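Local atomic coordinates of neuraminidase (Influenza A virus, PDB entry 4K3Y), a protein that forms the six-bladed head of a bat influenza A virus surface tetramer and probably lacks the sialidase activity typical of its family. Residues S47-E52 against F109-L114; C53-V58 against N351-F356; Y322-E327 against C331-F336. All coordinates share one frame; numbering follows the deposited sequence.

Interaction 1 (S47-E52 against F109-L114); sequences SCSDKE and FQWTVL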
loop_
_atom_site.group_PDB
_atom_site.type_symbol
_atom_site.label_atom_id
_atom_site.label_comp_id
_atom_site.label_asym_id
_atom_site.label_seq_id
_atom_site.Cartn_x
_atom_site.Cartn_y
_atom_site.Cartn_z
ATOM N N SER C 47 -7.047 -6.981 -17.798
ATOM C CA SER C 47 -6.073 -6.415 -18.717
ATOM C C SER C 47 -4.696 -6.353 -18.064
ATOM O O SER C 47 -4.555 -6.093 -16.853
ATOM C CB SER C 47 -6.502 -5.048 -19.212
ATOM O OG SER C 47 -5.788 -4.735 -20.389
ATOM N N CYS C 48 -3.682 -6.609 -18.877
ATOM C CA CYS C 48 -2.330 -6.692 -18.368
ATOM C C CYS C 48 -1.470 -5.544 -18.868
ATOM O O CYS C 48 -1.631 -5.088 -20.000
ATOM C CB CYS C 48 -1.726 -8.043 -18.745
ATOM S SG CYS C 48 -2.573 -9.395 -17.911
ATOM N N SER C 49 -0.592 -5.054 -17.994
ATOM C CA SER C 49 0.449 -4.093 -18.369
ATOM C C SER C 49 1.767 -4.836 -18.545
ATOM O O SER C 49 1.789 -6.055 -18.727
ATOM C CB SER C 49 0.611 -3.032 -17.292
ATOM O OG SER C 49 1.250 -3.582 -16.151
ATOM N N ASP C 50 2.869 -4.106 -18.494
ATOM C CA ASP C 50 4.181 -4.726 -18.649
ATOM C C ASP C 50 4.762 -5.102 -17.288
ATOM O O ASP C 50 5.856 -5.655 -17.208
ATOM C CB ASP C 50 5.129 -3.835 -19.470
ATOM C CG ASP C 50 5.337 -2.440 -18.852
ATOM O OD1 ASP C 50 4.639 -2.072 -17.873
ATOM O OD2 ASP C 50 6.213 -1.703 -19.365
ATOM N N LYS C 51 4.002 -4.825 -16.227
ATOM C CA LYS C 51 4.395 -5.177 -14.860
ATOM C C LYS C 51 3.438 -6.157 -14.159
ATOM O O LYS C 51 3.870 -6.937 -13.312
ATOM C CB LYS C 51 4.551 -3.912 -14.007
ATOM C CG LYS C 51 5.414 -2.820 -14.643
ATOM C CD LYS C 51 6.841 -3.305 -14.929
ATOM C CE LYS C 51 7.695 -2.232 -15.615
ATOM N NZ LYS C 51 8.862 -2.819 -16.342
ATOM N N GLU C 52 2.148 -6.117 -14.502
ATOM C CA GLU C 52 1.150 -6.947 -13.811
ATOM C C GLU C 52 -0.144 -7.151 -14.613
ATOM O O GLU C 52 -0.356 -6.526 -15.661
ATOM C CB GLU C 52 0.803 -6.340 -12.443
ATOM C CG GLU C 52 0.364 -4.890 -12.551
ATOM C CD GLU C 52 0.007 -4.257 -11.222
ATOM O OE1 GLU C 52 0.451 -4.776 -10.170
ATOM O OE2 GLU C 52 -0.718 -3.225 -11.238
ATOM N N PHE C 109 3.482 2.844 -21.086
ATOM C CA PHE C 109 3.594 4.100 -20.352
ATOM C C PHE C 109 2.475 4.230 -19.330
ATOM O O PHE C 109 2.727 4.241 -18.124
ATOM C CB PHE C 109 3.591 5.280 -21.327
ATOM C CG PHE C 109 4.489 5.067 -22.507
ATOM C CD1 PHE C 109 5.864 4.913 -22.326
ATOM C CD2 PHE C 109 3.967 4.991 -23.793
ATOM C CE1 PHE C 109 6.703 4.696 -23.409
ATOM C CE2 PHE C 109 4.794 4.771 -24.879
ATOM C CZ PHE C 109 6.168 4.625 -24.687
ATOM N N GLN C 110 1.237 4.306 -19.808
ATOM C CA GLN C 110 0.110 4.430 -18.894
ATOM C C GLN C 110 -1.107 3.546 -19.225
ATOM O O GLN C 110 -1.238 3.004 -20.342
ATOM C CB GLN C 110 -0.316 5.895 -18.799
ATOM C CG GLN C 110 -0.192 6.471 -17.407
ATOM C CD GLN C 110 1.156 7.078 -17.152
ATOM O OE1 GLN C 110 1.860 7.463 -18.083
ATOM N NE2 GLN C 110 1.533 7.164 -15.885
ATOM N N TRP C 111 -1.993 3.402 -18.239
ATOM C CA TRP C 111 -3.300 2.797 -18.471
ATOM C C TRP C 111 -4.241 3.732 -19.241
ATOM O O TRP C 111 -4.489 4.886 -18.824
ATOM C CB TRP C 111 -3.973 2.407 -17.150
ATOM C CG TRP C 111 -3.407 1.185 -16.548
ATOM C CD1 TRP C 111 -2.552 1.115 -15.488
ATOM C CD2 TRP C 111 -3.647 -0.166 -16.967
ATOM N NE1 TRP C 111 -2.237 -0.198 -15.222
ATOM C CE2 TRP C 111 -2.899 -1.007 -16.111
ATOM C CE3 TRP C 111 -4.420 -0.746 -17.976
ATOM C CZ2 TRP C 111 -2.897 -2.403 -16.242
ATOM C CZ3 TRP C 111 -4.418 -2.138 -18.105
ATOM C CH2 TRP C 111 -3.660 -2.944 -17.243
ATOM N N THR C 112 -4.761 3.226 -20.359
ATOM C CA THR C 112 -5.883 3.846 -21.052
ATOM C C THR C 112 -7.197 3.197 -20.584
ATOM O O THR C 112 -7.348 1.966 -20.583
ATOM C CB THR C 112 -5.758 3.687 -22.567
ATOM O OG1 THR C 112 -4.480 4.183 -23.001
ATOM C CG2 THR C 112 -6.884 4.437 -23.259
ATOM N N VAL C 113 -8.148 4.026 -20.175
ATOM C CA VAL C 113 -9.431 3.521 -19.719
ATOM C C VAL C 113 -10.582 4.191 -20.467
ATOM O O VAL C 113 -10.791 5.405 -20.347
ATOM C CB VAL C 113 -9.605 3.759 -18.212
ATOM C CG1 VAL C 113 -11.010 3.365 -17.764
ATOM C CG2 VAL C 113 -8.547 2.994 -17.428
ATOM N N LEU C 114 -11.324 3.408 -21.248
ATOM C CA LEU C 114 -12.542 3.924 -21.872
ATOM C C LEU C 114 -13.736 3.623 -20.991
ATOM O O LEU C 114 -14.012 2.463 -20.694
ATOM C CB LEU C 114 -12.757 3.343 -23.261
ATOM C CG LEU C 114 -11.621 3.705 -24.212
ATOM C CD1 LEU C 114 -10.579 2.587 -24.224
ATOM C CD2 LEU C 114 -12.146 3.997 -25.608
#

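Interaction 2 (C53-V58 against N351-F356); sequences CRRFFV and NDLITF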
loop_
_atom_site.group_PDB
_atom_site.type_symbol
_atom_site.label_atom_id
_atom_site.label_comp_id
_atom_site.label_asym_id
_atom_site.label_seq_id
_atom_site.Cartn_x
_atom_site.Cartn_y
_atom_site.Cartn_z
ATOM N N CYS C 53 -1.009 -8.028 -14.107
ATOM C CA CYS C 53 -2.357 -8.161 -14.642
ATOM C C CYS C 53 -3.318 -7.462 -13.689
ATOM O O CYS C 53 -3.219 -7.638 -12.469
ATOM C CB CYS C 53 -2.725 -9.637 -14.803
ATOM S SG CYS C 53 -1.926 -10.386 -16.221
ATOM N N ARG C 54 -4.230 -6.648 -14.221
ATOM C CA ARG C 54 -5.241 -6.031 -13.354
ATOM C C ARG C 54 -6.650 -6.502 -13.675
ATOM O O ARG C 54 -6.995 -6.783 -14.830
ATOM C CB ARG C 54 -5.181 -4.492 -13.362
ATOM C CG ARG C 54 -3.896 -3.918 -12.777
ATOM C CD ARG C 54 -3.939 -2.397 -12.626
ATOM N NE ARG C 54 -4.778 -1.933 -11.508
ATOM C CZ ARG C 54 -4.497 -2.102 -10.210
ATOM N NH1 ARG C 54 -3.400 -2.757 -9.837
ATOM N NH2 ARG C 54 -5.320 -1.629 -9.271
ATOM N N ARG C 55 -7.441 -6.589 -12.614
ATOM C CA ARG C 55 -8.850 -6.950 -12.671
ATOM C C ARG C 55 -9.663 -5.658 -12.655
ATOM O O ARG C 55 -9.818 -5.016 -11.602
ATOM C CB ARG C 55 -9.233 -7.768 -11.428
ATOM C CG ARG C 55 -10.398 -8.694 -11.642
ATOM C CD ARG C 55 -11.525 -8.481 -10.662
ATOM N NE ARG C 55 -11.500 -9.463 -9.575
ATOM C CZ ARG C 55 -12.557 -9.853 -8.861
ATOM N NH1 ARG C 55 -13.765 -9.374 -9.114
ATOM N NH2 ARG C 55 -12.405 -10.747 -7.892
ATOM N N PHE C 56 -10.173 -5.270 -13.813
ATOM C CA PHE C 56 -11.056 -4.124 -13.888
ATOM C C PHE C 56 -12.505 -4.528 -13.680
ATOM O O PHE C 56 -12.911 -5.642 -14.031
ATOM C CB PHE C 56 -10.873 -3.441 -15.224
ATOM C CG PHE C 56 -9.567 -2.752 -15.340
ATOM C CD1 PHE C 56 -8.413 -3.467 -15.632
ATOM C CD2 PHE C 56 -9.480 -1.389 -15.107
ATOM C CE1 PHE C 56 -7.205 -2.828 -15.712
ATOM C CE2 PHE C 56 -8.275 -0.748 -15.183
ATOM C CZ PHE C 56 -7.132 -1.462 -15.488
ATOM N N PHE C 57 -13.278 -3.615 -13.103
ATOM C CA PHE C 57 -14.694 -3.864 -12.865
ATOM C C PHE C 57 -15.468 -2.590 -12.524
ATOM O O PHE C 57 -14.884 -1.513 -12.293
ATOM C CB PHE C 57 -14.887 -4.885 -11.743
ATOM C CG PHE C 57 -14.333 -4.445 -10.425
ATOM C CD1 PHE C 57 -15.107 -3.691 -9.543
ATOM C CD2 PHE C 57 -13.041 -4.789 -10.053
ATOM C CE1 PHE C 57 -14.599 -3.290 -8.314
ATOM C CE2 PHE C 57 -12.523 -4.384 -8.821
ATOM C CZ PHE C 57 -13.304 -3.636 -7.953
ATOM N N VAL C 58 -16.792 -2.734 -12.505
ATOM C CA VAL C 58 -17.686 -1.673 -12.065
ATOM C C VAL C 58 -18.298 -2.108 -10.735
ATOM O O VAL C 58 -18.621 -3.278 -10.558
ATOM C CB VAL C 58 -18.765 -1.384 -13.126
ATOM C CG1 VAL C 58 -19.753 -0.332 -12.623
ATOM C CG2 VAL C 58 -18.097 -0.929 -14.442
ATOM N N ASN C 351 -20.775 -11.161 -8.447
ATOM C CA ASN C 351 -19.887 -11.904 -9.321
ATOM C C ASN C 351 -18.489 -12.049 -8.747
ATOM O O ASN C 351 -18.039 -11.186 -7.978
ATOM C CB ASN C 351 -19.745 -11.154 -10.645
ATOM C CG ASN C 351 -21.082 -10.756 -11.237
ATOM O OD1 ASN C 351 -21.614 -11.452 -12.097
ATOM N ND2 ASN C 351 -21.633 -9.638 -10.775
ATOM N N ASP C 352 -17.804 -13.133 -9.118
ATOM C CA ASP C 352 -16.364 -12.997 -9.384
ATOM C C ASP C 352 -15.806 -13.800 -10.536
ATOM O O ASP C 352 -16.483 -14.042 -11.533
ATOM C CB ASP C 352 -15.474 -13.141 -8.150
ATOM C CG ASP C 352 -15.722 -14.400 -7.417
ATOM O OD1 ASP C 352 -16.578 -15.176 -7.881
ATOM O OD2 ASP C 352 -15.062 -14.616 -6.385
ATOM N N LEU C 353 -14.558 -14.214 -10.368
ATOM C CA LEU C 353 -13.685 -14.447 -11.496
ATOM C C LEU C 353 -12.863 -15.706 -11.344
ATOM O O LEU C 353 -12.318 -15.976 -10.257
ATOM C CB LEU C 353 -12.737 -13.262 -11.588
ATOM C CG LEU C 353 -12.741 -12.398 -12.829
ATOM C CD1 LEU C 353 -11.304 -12.046 -13.142
ATOM C CD2 LEU C 353 -13.377 -13.146 -13.966
ATOM N N ILE C 354 -12.783 -16.470 -12.435
ATOM C CA ILE C 354 -11.790 -17.528 -12.581
ATOM C C ILE C 354 -11.020 -17.160 -13.833
ATOM O O ILE C 354 -11.606 -16.620 -14.792
ATOM C CB ILE C 354 -12.433 -18.879 -12.839
ATOM C CG1 ILE C 354 -13.662 -19.031 -11.973
ATOM C CG2 ILE C 354 -11.451 -20.035 -12.551
ATOM C CD1 ILE C 354 -13.871 -20.431 -11.616
ATOM N N THR C 355 -9.717 -17.436 -13.827
ATOM C CA THR C 355 -8.892 -17.185 -15.001
ATOM C C THR C 355 -8.130 -18.454 -15.376
ATOM O O THR C 355 -7.868 -19.306 -14.525
ATOM C CB THR C 355 -7.932 -15.993 -14.789
ATOM O OG1 THR C 355 -7.157 -16.214 -13.612
ATOM C CG2 THR C 355 -8.701 -14.693 -14.622
ATOM N N PHE C 356 -7.783 -18.576 -16.649
ATOM C CA PHE C 356 -7.113 -19.768 -17.141
ATOM C C PHE C 356 -6.068 -19.293 -18.112
ATOM O O PHE C 356 -6.319 -18.353 -18.863
ATOM C CB PHE C 356 -8.102 -20.667 -17.902
ATOM C CG PHE C 356 -8.996 -21.484 -17.018
ATOM C CD1 PHE C 356 -10.237 -20.991 -16.599
ATOM C CD2 PHE C 356 -8.612 -22.766 -16.616
ATOM C CE1 PHE C 356 -11.072 -21.764 -15.767
ATOM C CE2 PHE C 356 -9.436 -23.537 -15.794
ATOM C CZ PHE C 356 -10.669 -23.043 -15.365
#

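Interaction 3 (Y322-E327 against C331-F336); sequences YQPAYE and CQELCF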
loop_
_atom_site.group_PDB
_atom_site.type_symbol
_atom_site.label_atom_id
_atom_site.label_comp_id
_atom_site.label_asym_id
_atom_site.label_seq_id
_atom_site.Cartn_x
_atom_site.Cartn_y
_atom_site.Cartn_z
ATOM N N TYR C 322 -7.353 -12.358 -22.626
ATOM C CA TYR C 322 -6.282 -11.413 -22.267
ATOM C C TYR C 322 -4.887 -12.001 -22.461
ATOM O O TYR C 322 -4.693 -13.203 -22.271
ATOM C CB TYR C 322 -6.458 -10.866 -20.841
ATOM C CG TYR C 322 -6.176 -11.839 -19.717
ATOM C CD1 TYR C 322 -7.146 -12.753 -19.293
ATOM C CD2 TYR C 322 -4.951 -11.821 -19.049
ATOM C CE1 TYR C 322 -6.896 -13.643 -18.245
ATOM C CE2 TYR C 322 -4.691 -12.703 -17.996
ATOM C CZ TYR C 322 -5.665 -13.607 -17.600
ATOM O OH TYR C 322 -5.402 -14.477 -16.564
ATOM N N GLN C 323 -3.931 -11.151 -22.849
ATOM C CA GLN C 323 -2.526 -11.562 -23.007
ATOM C C GLN C 323 -1.588 -10.896 -21.989
ATOM O O GLN C 323 -1.420 -9.673 -21.998
ATOM C CB GLN C 323 -2.043 -11.253 -24.422
ATOM C CG GLN C 323 -2.664 -12.142 -25.486
ATOM C CD GLN C 323 -2.479 -11.591 -26.904
ATOM O OE1 GLN C 323 -2.741 -10.403 -27.174
ATOM N NE2 GLN C 323 -2.030 -12.456 -27.819
ATOM N N PRO C 324 -0.975 -11.700 -21.101
ATOM C CA PRO C 324 0.015 -11.183 -20.142
ATOM C C PRO C 324 1.277 -10.759 -20.890
ATOM O O PRO C 324 1.643 -11.462 -21.838
ATOM C CB PRO C 324 0.325 -12.403 -19.259
ATOM C CG PRO C 324 -0.763 -13.384 -19.522
ATOM C CD PRO C 324 -1.189 -13.149 -20.940
ATOM N N ALA C 325 1.920 -9.655 -20.503
ATOM C CA ALA C 325 3.154 -9.260 -21.186
ATOM C C ALA C 325 4.215 -8.644 -20.281
ATOM O O ALA C 325 4.846 -7.636 -20.635
ATOM C CB ALA C 325 2.856 -8.344 -22.377
ATOM N N TYR C 326 4.396 -9.243 -19.109
ATOM C CA TYR C 326 5.592 -9.000 -18.303
ATOM C C TYR C 326 6.444 -10.268 -18.380
ATOM O O TYR C 326 7.047 -10.735 -17.405
ATOM C CB TYR C 326 5.251 -8.583 -16.876
ATOM C CG TYR C 326 4.195 -9.420 -16.182
ATOM C CD1 TYR C 326 2.835 -9.218 -16.419
ATOM C CD2 TYR C 326 4.560 -10.395 -15.263
ATOM C CE1 TYR C 326 1.877 -9.980 -15.769
ATOM C CE2 TYR C 326 3.616 -11.153 -14.611
ATOM C CZ TYR C 326 2.276 -10.946 -14.862
ATOM O OH TYR C 326 1.346 -11.717 -14.199
ATOM N N GLU C 327 6.462 -10.806 -19.594
ATOM C CA GLU C 327 7.228 -11.978 -19.950
ATOM C C GLU C 327 8.654 -11.576 -20.294
ATOM O O GLU C 327 8.950 -10.408 -20.553
ATOM C CB GLU C 327 6.577 -12.673 -21.161
ATOM C CG GLU C 327 5.718 -11.750 -22.078
ATOM C CD GLU C 327 6.199 -11.697 -23.534
ATOM O OE1 GLU C 327 7.400 -11.937 -23.787
ATOM O OE2 GLU C 327 5.375 -11.402 -24.431
ATOM N N CYS C 331 7.579 -16.882 -26.503
ATOM C CA CYS C 331 6.289 -16.995 -27.186
ATOM C C CYS C 331 5.269 -16.167 -26.413
ATOM O O CYS C 331 5.477 -15.878 -25.226
ATOM C CB CYS C 331 5.835 -18.452 -27.285
ATOM S SG CYS C 331 5.638 -19.276 -25.679
ATOM N N GLN C 332 4.180 -15.776 -27.080
ATOM C CA GLN C 332 3.187 -14.896 -26.459
ATOM C C GLN C 332 2.070 -15.706 -25.788
ATOM O O GLN C 332 1.315 -16.411 -26.468
ATOM C CB GLN C 332 2.610 -13.918 -27.482
ATOM C CG GLN C 332 1.452 -13.065 -26.949
ATOM C CD GLN C 332 1.840 -12.236 -25.724
ATOM O OE1 GLN C 332 2.709 -11.358 -25.804
ATOM N NE2 GLN C 332 1.202 -12.518 -24.585
ATOM N N GLU C 333 1.965 -15.612 -24.459
ATOM C CA GLU C 333 0.972 -16.406 -23.724
ATOM C C GLU C 333 -0.467 -15.855 -23.837
ATOM O O GLU C 333 -0.689 -14.638 -23.903
ATOM C CB GLU C 333 1.405 -16.605 -22.260
ATOM C CG GLU C 333 0.328 -17.171 -21.311
ATOM C CD GLU C 333 0.091 -18.684 -21.443
ATOM O OE1 GLU C 333 0.053 -19.206 -22.580
ATOM O OE2 GLU C 333 -0.071 -19.356 -20.399
ATOM N N LEU C 334 -1.436 -16.763 -23.882
ATOM C CA LEU C 334 -2.844 -16.401 -24.025
ATOM C C LEU C 334 -3.654 -16.951 -22.855
ATOM O O LEU C 334 -3.465 -18.092 -22.416
ATOM C CB LEU C 334 -3.392 -16.936 -25.353
ATOM C CG LEU C 334 -4.775 -16.479 -25.804
ATOM C CD1 LEU C 334 -4.911 -14.954 -25.706
ATOM C CD2 LEU C 334 -5.070 -16.968 -27.230
ATOM N N CYS C 335 -4.557 -16.125 -22.349
ATOM C CA CYS C 335 -5.388 -16.502 -21.208
ATOM C C CYS C 335 -6.843 -16.101 -21.416
ATOM O O CYS C 335 -7.162 -15.305 -22.306
ATOM C CB CYS C 335 -4.885 -15.797 -19.944
ATOM S SG CYS C 335 -3.186 -16.165 -19.504
ATOM N N PHE C 336 -7.724 -16.632 -20.580
ATOM C CA PHE C 336 -9.094 -16.118 -20.542
ATOM C C PHE C 336 -9.647 -15.996 -19.122
ATOM O O PHE C 336 -9.178 -16.670 -18.186
ATOM C CB PHE C 336 -10.053 -16.900 -21.472
ATOM C CG PHE C 336 -10.219 -18.342 -21.117
ATOM C CD1 PHE C 336 -11.181 -18.733 -20.188
ATOM C CD2 PHE C 336 -9.447 -19.322 -21.736
ATOM C CE1 PHE C 336 -11.350 -20.078 -19.857
ATOM C CE2 PHE C 336 -9.615 -20.677 -21.413
ATOM C CZ PHE C 336 -10.565 -21.049 -20.471
#

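Interaction 1 (S47-E52 against F109-L114)
Ser49 OG, whose CB packs against the indole of Trp111, accepts two backbone N-H groups from its own turn. Lys51 N lies 3.0 Å from Ser49 OG, with an N-H...O angle of 164°, and Glu52 N reaches the same oxygen at 3.2 Å and 155°. These are an ST turn and an ST motif sharing one acceptor, and the backbone bond from Ser49 N to Glu52 O (2.8 Å) closes the loop. With OG turned inward to this bend, Ser49 is left to offer carbon to the indole: its CB sits obliquely 3.7 Å from Trp111 CZ2. The contact bridges two neighbouring blades of the neuraminidase beta-propeller, from the hairpin between strands 40-48 and 53-61 to strand 111-117 of the next four-stranded sheet. Trp111 spans the gap because its CG stands anti to its own carbonyl carbon (chi1 -76°), which sends the six-membered ring to the backbone of Ser47 and Cys48. Ser47 O meets CH2 of Trp111 at the ring edge, near its plane, at 3.3 Å, while Ser47 CB and OG lie beside CZ3, each 3.7 Å from that Trp111 atom. Ser47 OG hydrogen-bonds Ser148 OG and, weakly, Ser104 O. His106 packs edge-to-face with the indole, and Phe56 also meets it.

Interaction 2 (C53-V58 against N351-F356)
Arg55 and Leu353 have the nearest CA atoms of the two segments, yet these are 9.0 Å apart, so side chains alone bridge the two strands. Each strand belongs to a different blade of the beta-propeller. Strand 53-61 runs between 40-48 and 78-83, whereas 349-359 lies in the sheet that closes the ring, pairing with the early strand 20-26 on one flank and with 335-343 on the other. Arg55 points toward the neighbouring blade and does most of the reaching. Its CG stands anti to its backbone N (chi1 -154°), and the chain then bends at chi2 and chi3, which folds the guanidinium down over Leu353. The two side chains slide past one another in opposite directions: CD1 of Leu353 comes up to CG of Arg55 at 3.8 Å, while Leu353 CB lies over one face of the guanidinium, 4.4 Å from Arg55 CZ. Tyr25, on strand 20-26, touches both side chains. Arg55 NH1 donates to Asn44 OD1, a bond that ties the charged end back to its own blade. Asp352 approaches obliquely, its carboxylate plane turned 55° from that of the guanidinium. It touches Arg55 through carbon; OD2 of Asp352 accepts from Gly29 N. The opposite charges are still close enough that a mild electrostatic attraction is likely, with NH2 of Arg55 4.9 Å from OD2 of Asp352. The actual touch lies further back on the aspartate, where its CB meets Arg55 NH2 at 3.9 Å.

Interaction 3 (Y322-E327 against C331-F336)
Gln332 reaches across from the returning chain to Pro324 and Gln323. From CB, its CG stands anti to the backbone N (chi1 174°) and passes 3.6 Å from Gln323 NE2; the two glutamine side chains cross at about a right angle. The chain bends at chi2 and brings the amide in over the turn. There NE2 of Gln332 donates to Pro324 O at 3.0 Å, the donor tilted 27° out of that carbonyl plane, and to Glu333 O at 2.9 Å, in the carbonyl plane and on a lone pair. Both acceptors lie almost in the plane of the Gln332 amide, so the two bonds fix the rotation of the amide. The other tip atom, OE1, accepts from Gly12 N; Glu327 OE2 also comes near it, but both are acceptors and the glutamate is poorly ordered. Gln323 sends its own NE2 to Tyr201 O, while its CG rests 3.6 Å from Leu334 CD1.

Nearer the sheet, Tyr322 and Cys335 form an antiparallel hydrogen-bonded pair: Tyr322 N to Cys335 O is 3.0 Å, and Cys335 N to Tyr322 O is 2.9 Å. Their side chains lie on the same face of the sheet, and CB of Cys335 makes a CH-pi contact over the Tyr322 ring, 3.5 Å from its centroid. The sulfur sits obliquely to that ring and touches CG of Pro324 at 3.7 Å. Tyr326 packs on Ile129 of a second subunit, and Glu333 on Ile130 of the same neighbour. This is the base of a long beta-hairpin connection, joining edge strand 315-322 to strand 335-343 within one propeller blade, with the Cys335-Cys357 disulfide tying it to the neighbouring strand 349-359.

How the interactions relate
All three contacts are largely buried, but they join different parts of the fold. Interactions 1 and 2 join separate blades without main-chain pairing, one by an indole against backbone and serine side chains, the other by an arginine over leucine. Interaction 3 lies within a single blade and adds main-chain pairing and a glutamine amide bonded to two carbonyls. The Cys48-Cys53 disulfide links interactions 1 and 2 across one hairpin, where Ser47 O and Arg54 N also probably pair. Interactions 2 and 3 share the ring-closing sheet, in which Phe356 O probably bonds Phe336 N. Cys48 SG packs on Tyr322, bringing interaction 1 against interaction 3, whose loop also reaches a second subunit.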